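Local coordinates for protein Nadp(h)-dependent ketose reductase (Bemisia argentifolii, PDB 1E3J) that probably catalyses the NADP(H)-dependent interconversion of fructose and sorbitol as a zinc-containing member of the alcohol dehydrogenase family, at residues Lys252-Gly257 and Leu267-Met272; Ile175-Ile180 and Arg203-Ala208; His159-Ala164 and Val185-Ala190. One frame throughout, in Å; residues are numbered along the deposited sequence.

Contact 1: residues Lys252-Gly257 and Leu267-Met272; sequences KCITIG and LMLVGM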
loop_
_atom_site.group_PDB
_atom_site.type_symbol
_atom_site.label_atom_id
_atom_site.label_comp_id
_atom_site.label_asym_id
_atom_site.label_seq_id
_atom_site.Cartn_x
_atom_site.Cartn_y
_atom_site.Cartn_z
ATOM N N LYS A 252 -10.669 29.486 -2.179
ATOM C CA LYS A 252 -9.850 30.119 -1.135
ATOM C C LYS A 252 -9.578 29.090 -0.041
ATOM O O LYS A 252 -8.473 29.025 0.504
ATOM C CB LYS A 252 -10.519 31.376 -0.555
ATOM C CG LYS A 252 -10.543 32.568 -1.529
ATOM C CD LYS A 252 -10.804 33.889 -0.786
ATOM C CE LYS A 252 -11.047 35.063 -1.747
ATOM N NZ LYS A 252 -12.462 35.064 -2.288
ATOM N N CYS A 253 -10.585 28.265 0.238
ATOM C CA CYS A 253 -10.453 27.197 1.213
ATOM C C CYS A 253 -9.487 26.129 0.701
ATOM O O CYS A 253 -8.716 25.567 1.473
ATOM C CB CYS A 253 -11.818 26.584 1.505
ATOM S SG CYS A 253 -12.858 27.696 2.475
ATOM N N ILE A 254 -9.496 25.863 -0.602
ATOM C CA ILE A 254 -8.583 24.847 -1.131
ATOM C C ILE A 254 -7.154 25.376 -1.111
ATOM O O ILE A 254 -6.187 24.621 -0.877
ATOM C CB ILE A 254 -8.952 24.452 -2.560
ATOM C CG1 ILE A 254 -10.240 23.627 -2.525
ATOM C CG2 ILE A 254 -7.803 23.689 -3.209
ATOM C CD1 ILE A 254 -10.896 23.428 -3.877
ATOM N N THR A 255 -7.031 26.683 -1.317
ATOM C CA THR A 255 -5.718 27.300 -1.343
ATOM C C THR A 255 -5.189 27.214 0.071
ATOM O O THR A 255 -4.035 26.924 0.283
ATOM C CB THR A 255 -5.790 28.797 -1.797
ATOM O OG1 THR A 255 -6.333 28.877 -3.128
ATOM C CG2 THR A 255 -4.394 29.431 -1.791
ATOM N N ILE A 256 -6.046 27.457 1.042
ATOM C CA ILE A 256 -5.628 27.384 2.428
ATOM C C ILE A 256 -5.221 25.935 2.730
ATOM O O ILE A 256 -4.179 25.691 3.356
ATOM C CB ILE A 256 -6.796 27.821 3.402
ATOM C CG1 ILE A 256 -6.952 29.345 3.387
ATOM C CG2 ILE A 256 -6.481 27.408 4.837
ATOM C CD1 ILE A 256 -8.074 29.844 4.259
ATOM N N GLY A 257 -6.058 24.991 2.287
ATOM C CA GLY A 257 -5.803 23.573 2.521
ATOM C C GLY A 257 -4.421 23.188 2.046
ATOM O O GLY A 257 -3.675 22.533 2.753
ATOM N N LEU A 267 -4.564 16.375 0.917
ATOM C CA LEU A 267 -5.735 17.227 0.898
ATOM C C LEU A 267 -6.797 16.399 0.201
ATOM O O LEU A 267 -6.606 16.036 -0.959
ATOM C CB LEU A 267 -5.420 18.475 0.073
ATOM C CG LEU A 267 -6.638 19.353 -0.272
ATOM C CD1 LEU A 267 -7.394 19.736 0.986
ATOM C CD2 LEU A 267 -6.143 20.625 -0.998
ATOM N N MET A 268 -7.880 16.086 0.905
ATOM C CA MET A 268 -8.963 15.302 0.370
ATOM C C MET A 268 -10.025 16.286 -0.112
ATOM O O MET A 268 -10.432 17.169 0.655
ATOM C CB MET A 268 -9.602 14.430 1.442
ATOM C CG MET A 268 -8.666 13.478 2.126
ATOM S SD MET A 268 -7.867 12.432 0.902
ATOM C CE MET A 268 -9.311 11.809 -0.040
ATOM N N LEU A 269 -10.451 16.143 -1.369
ATOM C CA LEU A 269 -11.491 17.002 -1.951
ATOM C C LEU A 269 -12.811 16.255 -1.842
ATOM O O LEU A 269 -12.992 15.189 -2.462
ATOM C CB LEU A 269 -11.217 17.269 -3.425
ATOM C CG LEU A 269 -9.879 17.963 -3.638
ATOM C CD1 LEU A 269 -9.595 18.008 -5.108
ATOM C CD2 LEU A 269 -9.917 19.362 -3.022
ATOM N N VAL A 270 -13.716 16.793 -1.038
ATOM C CA VAL A 270 -15.007 16.160 -0.839
ATOM C C VAL A 270 -16.129 17.156 -1.112
ATOM O O VAL A 270 -17.259 16.767 -1.324
ATOM C CB VAL A 270 -15.136 15.633 0.584
ATOM C CG1 VAL A 270 -16.336 14.713 0.688
ATOM C CG2 VAL A 270 -13.878 14.873 0.957
ATOM N N GLY A 271 -15.778 18.440 -1.158
ATOM C CA GLY A 271 -16.743 19.501 -1.389
ATOM C C GLY A 271 -17.555 19.561 -2.681
ATOM O O GLY A 271 -18.786 19.652 -2.628
ATOM N N MET A 272 -16.880 19.497 -3.827
ATOM C CA MET A 272 -17.523 19.605 -5.148
ATOM C C MET A 272 -17.542 21.102 -5.473
ATOM O O MET A 272 -18.507 21.805 -5.167
#
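Ile254 on helix 251-260 meets Leu267 and Leu269 on strand 266-269, in the beta-alpha-beta unit made of strand 243-246, this helix and the strand that follows it. The unit belongs to the parallel Rossmann-type sheet, and the helix runs back nearly antiparallel to its strand: over the short segments the axes make 155° and approach to 9.8 Å. Along the helix, the carbonyls of Lys252 and Cys253 first accept the backbone N-H groups of Ile256 and Gly257, holding the turn whose inner side carries the contact. Ile254 follows and reaches two leucines with its two branches. Ile254 CG2 lies anti to the backbone N and meets Leu267 CD2 at 4.1 Å, the two side chains crossing at about a right angle. The CG1 branch, beside the backbone N, carries Ile254 CD1 to 4.3 Å from Leu269 CD2. A second subunit closes this patch, as its Leu281 packs on both Ile254 and Leu269, so the hydrophobic layer between helix and strand is continued across the subunit interface. Thr255 points away from the strand, and its hydroxyl bonds back to the carbonyl O of Glu251 within the helix. One turn after Ile254 comes Gly257, which without a side chain brings its backbone close to the strand, with Gly257 CA 6.6 Å from Leu267 CA. Leu267 leans toward the helix with CG anti to its own backbone N (chi1 169°), and its backbone hydrogen-bonds to Asp290 and Lys292 of the neighbouring strand 290-293. From this position Leu267 CD2 also touches main-chain atoms of the helix, at 4.0 Å from Ile254 O and 4.3 Å from Gly257 C.

Contact 2: residues Ile175-Ile180 and Arg203-Ala208; sequences IGAGPI and RRLEVA. With PO4 (phosphate ion), chain D.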
loop_
_atom_site.group_PDB
_atom_site.type_symbol
_atom_site.label_atom_id
_atom_site.label_comp_id
_atom_site.label_asym_id
_atom_site.label_seq_id
_atom_site.Cartn_x
_atom_site.Cartn_y
_atom_site.Cartn_z
ATOM N N ILE A 175 -12.234 21.507 6.863
ATOM C CA ILE A 175 -12.677 22.842 6.502
ATOM C C ILE A 175 -14.177 22.806 6.165
ATOM O O ILE A 175 -14.605 22.144 5.214
ATOM C CB ILE A 175 -11.895 23.360 5.313
ATOM C CG1 ILE A 175 -10.406 23.377 5.677
ATOM C CG2 ILE A 175 -12.405 24.750 4.927
ATOM C CD1 ILE A 175 -9.464 23.592 4.499
ATOM N N GLY A 176 -14.973 23.498 6.976
ATOM C CA GLY A 176 -16.417 23.525 6.788
ATOM C C GLY A 176 -17.134 22.709 7.860
ATOM O O GLY A 176 -16.615 21.692 8.339
ATOM N N ALA A 177 -18.317 23.147 8.265
ATOM C CA ALA A 177 -19.065 22.438 9.278
ATOM C C ALA A 177 -20.498 22.175 8.845
ATOM O O ALA A 177 -21.395 22.090 9.676
ATOM C CB ALA A 177 -19.047 23.196 10.604
ATOM N N GLY A 178 -20.719 22.105 7.537
ATOM C CA GLY A 178 -22.025 21.714 7.047
ATOM C C GLY A 178 -22.084 20.179 7.278
ATOM O O GLY A 178 -21.161 19.597 7.902
ATOM N N PRO A 179 -23.118 19.483 6.781
ATOM C CA PRO A 179 -23.188 18.028 7.009
ATOM C C PRO A 179 -21.975 17.176 6.615
ATOM O O PRO A 179 -21.582 16.283 7.369
ATOM C CB PRO A 179 -24.474 17.617 6.279
ATOM C CG PRO A 179 -24.606 18.684 5.179
ATOM C CD PRO A 179 -24.218 19.948 5.912
ATOM N N ILE A 180 -21.361 17.446 5.472
ATOM C CA ILE A 180 -20.208 16.652 5.053
ATOM C C ILE A 180 -19.012 16.888 5.999
ATOM O O ILE A 180 -18.306 15.950 6.365
ATOM C CB ILE A 180 -19.836 16.953 3.567
ATOM C CG1 ILE A 180 -21.027 16.575 2.674
ATOM C CG2 ILE A 180 -18.631 16.110 3.112
ATOM C CD1 ILE A 180 -21.551 15.146 2.927
ATOM N N ARG A 203 -22.478 28.609 15.189
ATOM C CA ARG A 203 -23.445 27.612 15.623
ATOM C C ARG A 203 -23.087 26.196 15.183
ATOM O O ARG A 203 -23.128 25.291 16.004
ATOM C CB ARG A 203 -24.875 27.984 15.192
ATOM N N ARG A 204 -22.721 25.960 13.927
ATOM C CA ARG A 204 -22.379 24.570 13.620
ATOM C C ARG A 204 -21.034 24.139 14.160
ATOM O O ARG A 204 -20.789 22.944 14.295
ATOM C CB ARG A 204 -22.483 24.224 12.146
ATOM C CG ARG A 204 -22.296 25.329 11.196
ATOM C CD ARG A 204 -23.392 25.199 10.161
ATOM N NE ARG A 204 -23.100 26.016 9.006
ATOM C CZ ARG A 204 -23.966 26.259 8.035
ATOM N NH1 ARG A 204 -25.190 25.737 8.089
ATOM N NH2 ARG A 204 -23.602 27.029 7.012
ATOM N N LEU A 205 -20.169 25.089 14.499
ATOM C CA LEU A 205 -18.898 24.691 15.061
ATOM C C LEU A 205 -19.233 24.100 16.417
ATOM O O LEU A 205 -18.515 23.252 16.950
ATOM C CB LEU A 205 -17.942 25.876 15.181
ATOM C CG LEU A 205 -17.195 26.133 13.853
ATOM C CD1 LEU A 205 -16.416 27.437 13.923
ATOM C CD2 LEU A 205 -16.238 24.950 13.541
ATOM N N GLU A 206 -20.368 24.519 16.957
ATOM C CA GLU A 206 -20.799 23.996 18.236
ATOM C C GLU A 206 -21.157 22.519 18.037
ATOM O O GLU A 206 -20.833 21.681 18.874
ATOM C CB GLU A 206 -22.008 24.781 18.740
ATOM C CG GLU A 206 -22.560 24.279 20.051
ATOM C CD GLU A 206 -22.427 25.308 21.165
ATOM O OE1 GLU A 206 -22.921 26.463 20.977
ATOM O OE2 GLU A 206 -21.834 24.960 22.222
ATOM N N VAL A 207 -21.847 22.197 16.946
ATOM C CA VAL A 207 -22.154 20.788 16.690
ATOM C C VAL A 207 -20.822 20.038 16.434
ATOM O O VAL A 207 -20.605 18.948 16.957
ATOM C CB VAL A 207 -23.061 20.608 15.470
ATOM C CG1 VAL A 207 -23.502 19.164 15.395
ATOM C CG2 VAL A 207 -24.296 21.526 15.593
ATOM N N ALA A 208 -19.926 20.649 15.668
ATOM C CA ALA A 208 -18.637 20.038 15.371
ATOM C C ALA A 208 -17.951 19.613 16.673
ATOM O O ALA A 208 -17.379 18.504 16.778
ATOM C CB ALA A 208 -17.793 21.001 14.635
HETATM P P PO4 D . -19.739 26.847 7.163
HETATM O O1 PO4 D . -20.732 27.267 6.145
HETATM O O2 PO4 D . -19.995 27.570 8.436
HETATM O O3 PO4 D . -19.861 25.391 7.402
HETATM O O4 PO4 D . -18.368 27.168 6.670
#
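Ala177 and Arg204 face each other, each with its CB directed at the opposite segment. The methyl of Ala177 abuts the root of the arginine side chain, Ala177 CB lying 3.9 Å from Arg204 CB, while the carbonyl O of Ala177 lies alongside the same aliphatic stem, 3.4 Å from Arg204 CB. The stem then turns past the alanine: chi1 of 27° is off the staggered positions, and a bend at chi2 swings the guanidinium round to a phosphate ion, probably from the crystallisation liquor. The guanidinium meets this ion with its edge. Arg204 NH2 donates to PO4 O1 over 3.0 Å, somewhat bent at 146°. PO4 O2 also lies at that edge, in the guanidinium plane, but makes no hydrogen bond to Arg204 NE. Ala177 N supplies a straighter bond to PO4 O3, 2.9 Å long at 163°. The loop giving this amide is the glycine-rich turn of a Rossmann fold, with Gly176 and Gly178 between strand 171-175 and helix 179-190; Gly178 is the N-cap of that helix. The backbone amides of Arg200 and Ser201, at and just past the end of strand 194-199, bind the phosphate as well. An anion gripped here by main-chain N-H groups and an arginine is consistent with a site for the phosphate that distinguishes NADP(H) from NAD(H). Deeper in, away from the ion, Leu205 CD2 lies 4.4 Å from Ala177 CB, and both side chains rest on Ala199 of strand 194-199.

Contact 3: residues His159-Ala164 and Val185-Ala190; sequences HACRRA and VLAAKA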
loop_
_atom_site.group_PDB
_atom_site.type_symbol
_atom_site.label_atom_id
_atom_site.label_comp_id
_atom_site.label_asym_id
_atom_site.label_seq_id
_atom_site.Cartn_x
_atom_site.Cartn_y
_atom_site.Cartn_z
ATOM N N HIS A 159 -15.169 7.086 3.756
ATOM C CA HIS A 159 -14.430 6.934 2.524
ATOM C C HIS A 159 -13.301 7.947 2.463
ATOM O O HIS A 159 -12.158 7.597 2.122
ATOM C CB HIS A 159 -15.342 7.110 1.320
ATOM C CG HIS A 159 -14.680 6.800 0.017
ATOM N ND1 HIS A 159 -13.975 5.631 -0.203
ATOM C CD2 HIS A 159 -14.648 7.486 -1.149
ATOM C CE1 HIS A 159 -13.546 5.611 -1.451
ATOM N NE2 HIS A 159 -13.939 6.726 -2.049
ATOM N N ALA A 160 -13.600 9.204 2.803
ATOM C CA ALA A 160 -12.551 10.222 2.773
ATOM C C ALA A 160 -11.457 9.885 3.790
ATOM O O ALA A 160 -10.275 10.033 3.482
ATOM C CB ALA A 160 -13.128 11.599 3.045
ATOM N N CYS A 161 -11.825 9.397 4.981
ATOM C CA CYS A 161 -10.790 9.066 5.963
ATOM C C CYS A 161 -9.908 7.911 5.498
ATOM O O CYS A 161 -8.664 7.986 5.594
ATOM C CB CYS A 161 -11.388 8.729 7.332
ATOM S SG CYS A 161 -12.000 10.214 8.203
ATOM N N ARG A 162 -10.534 6.864 4.967
ATOM C CA ARG A 162 -9.777 5.718 4.511
ATOM C C ARG A 162 -8.920 6.051 3.328
ATOM O O ARG A 162 -7.797 5.617 3.257
ATOM C CB ARG A 162 -10.685 4.539 4.190
ATOM C CG ARG A 162 -11.464 4.037 5.408
ATOM C CD ARG A 162 -12.433 2.947 4.995
ATOM N NE ARG A 162 -11.766 1.664 4.803
ATOM C CZ ARG A 162 -12.293 0.617 4.167
ATOM N NH1 ARG A 162 -13.510 0.676 3.628
ATOM N NH2 ARG A 162 -11.611 -0.516 4.115
ATOM N N ARG A 163 -9.406 6.852 2.396
ATOM C CA ARG A 163 -8.522 7.167 1.287
ATOM C C ARG A 163 -7.319 7.991 1.778
ATOM O O ARG A 163 -6.227 7.898 1.204
ATOM C CB ARG A 163 -9.249 7.938 0.181
ATOM C CG ARG A 163 -10.135 7.047 -0.704
ATOM C CD ARG A 163 -10.088 7.550 -2.154
ATOM N NE ARG A 163 -8.804 7.204 -2.751
ATOM C CZ ARG A 163 -8.167 7.928 -3.663
ATOM N NH1 ARG A 163 -8.671 9.065 -4.103
ATOM N NH2 ARG A 163 -7.020 7.482 -4.140
ATOM N N ALA A 164 -7.505 8.795 2.828
ATOM C CA ALA A 164 -6.392 9.594 3.321
ATOM C C ALA A 164 -5.561 8.783 4.341
ATOM O O ALA A 164 -4.544 9.242 4.784
ATOM C CB ALA A 164 -6.906 10.872 3.991
ATOM N N VAL A 185 -15.823 14.855 10.695
ATOM C CA VAL A 185 -15.322 14.990 12.063
ATOM C C VAL A 185 -15.582 13.697 12.794
ATOM O O VAL A 185 -14.684 13.135 13.462
ATOM C CB VAL A 185 -15.997 16.167 12.831
ATOM C CG1 VAL A 185 -15.734 16.039 14.347
ATOM C CG2 VAL A 185 -15.440 17.509 12.328
ATOM N N LEU A 186 -16.812 13.224 12.676
ATOM C CA LEU A 186 -17.223 11.970 13.305
ATOM C C LEU A 186 -16.341 10.775 12.841
ATOM O O LEU A 186 -15.810 10.030 13.677
ATOM C CB LEU A 186 -18.703 11.692 12.983
ATOM C CG LEU A 186 -19.716 12.677 13.642
ATOM C CD1 LEU A 186 -21.094 12.489 13.055
ATOM C CD2 LEU A 186 -19.763 12.400 15.147
ATOM N N ALA A 187 -16.170 10.613 11.526
ATOM C CA ALA A 187 -15.367 9.511 11.008
ATOM C C ALA A 187 -13.900 9.645 11.449
ATOM O O ALA A 187 -13.305 8.699 11.917
ATOM C CB ALA A 187 -15.458 9.451 9.451
ATOM N N ALA A 188 -13.348 10.842 11.344
ATOM C CA ALA A 188 -11.967 11.061 11.707
ATOM C C ALA A 188 -11.726 10.798 13.201
ATOM O O ALA A 188 -10.689 10.201 13.585
ATOM C CB ALA A 188 -11.552 12.462 11.320
ATOM N N LYS A 189 -12.671 11.207 14.044
ATOM C CA LYS A 189 -12.503 10.951 15.469
ATOM C C LYS A 189 -12.673 9.455 15.682
ATOM O O LYS A 189 -11.937 8.848 16.471
ATOM C CB LYS A 189 -13.538 11.707 16.310
ATOM C CG LYS A 189 -13.330 13.213 16.324
ATOM C CD LYS A 189 -11.990 13.601 16.938
ATOM C CE LYS A 189 -11.787 12.999 18.364
ATOM N NZ LYS A 189 -10.331 13.158 18.793
ATOM N N ALA A 190 -13.640 8.847 14.999
ATOM C CA ALA A 190 -13.791 7.423 15.176
ATOM C C ALA A 190 -12.500 6.696 14.730
ATOM O O ALA A 190 -12.187 5.631 15.248
ATOM C CB ALA A 190 -15.000 6.904 14.386
#
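Helices 151-164 and 179-190 approach closest, within these segments, at Cys161 and Ala188, whose CA atoms are 6.2 Å apart. The small residues at the meeting point are consistent with so close an approach. Cys161 directs its side chain toward the second helix. With SG anti to its carbonyl carbon (chi1 -74°), the sulfur projects against the backbone at the N and CA of Ala188, Cys161 SG lying 3.5 Å from Ala188 N. The two methyls flank the sulfur about a right angle apart, Cys161 SG being 3.8 Å from Ala187 CB and 3.9 Å from Ala188 CB. This buried packing involves no hydrogen bond between the segments; Cys161 is not among the cysteines that bind zinc. The CB of His159 points away from the second helix; Arg163 CG lies over one face of its ring, near the rim. That outer side of helix 151-164 belongs to the subunit interface: His159 NE2 is hydrogen-bonded to Glu288 of a second subunit, and Arg163 forms a salt bridge with Asp290 of the same subunit. Within the chain, Arg162 is salt-bridged to Asp300 and Lys189 to Asp214. The two helices lie beside each other against the parallel Rossmann sheet, helix 179-190 resting through Val185 and Ala188 on Val195 of strand 194-199, and helix 151-164 through Arg163 and Ala164 on Met268 of strand 266-269.

From the N terminus, residues 159-164 come first and meet 185-190, where contact 3 closes over strand 171-175 and the glycine-rich turn. That turn, 175-180, has meanwhile opened contact 2, which closes at 203-208 after strand 194-199; contacts 3 and 2 therefore cross, sharing helix 179-190. Contact 1 follows in series, its short loop closing between helix 251-260 and strand 266-269. Ile175 packs on Cys253 and Gly257, and Ile180 on Val270, joining contacts 1 and 2; Val270 also touches Ala160 of contact 3. Contact 1 joins a helix to the parallel sheet, contact 2 the glycine-rich turn to helix 202-210, contact 3 two helices lying against that sheet; contacts 1 and 3 also meet the second subunit.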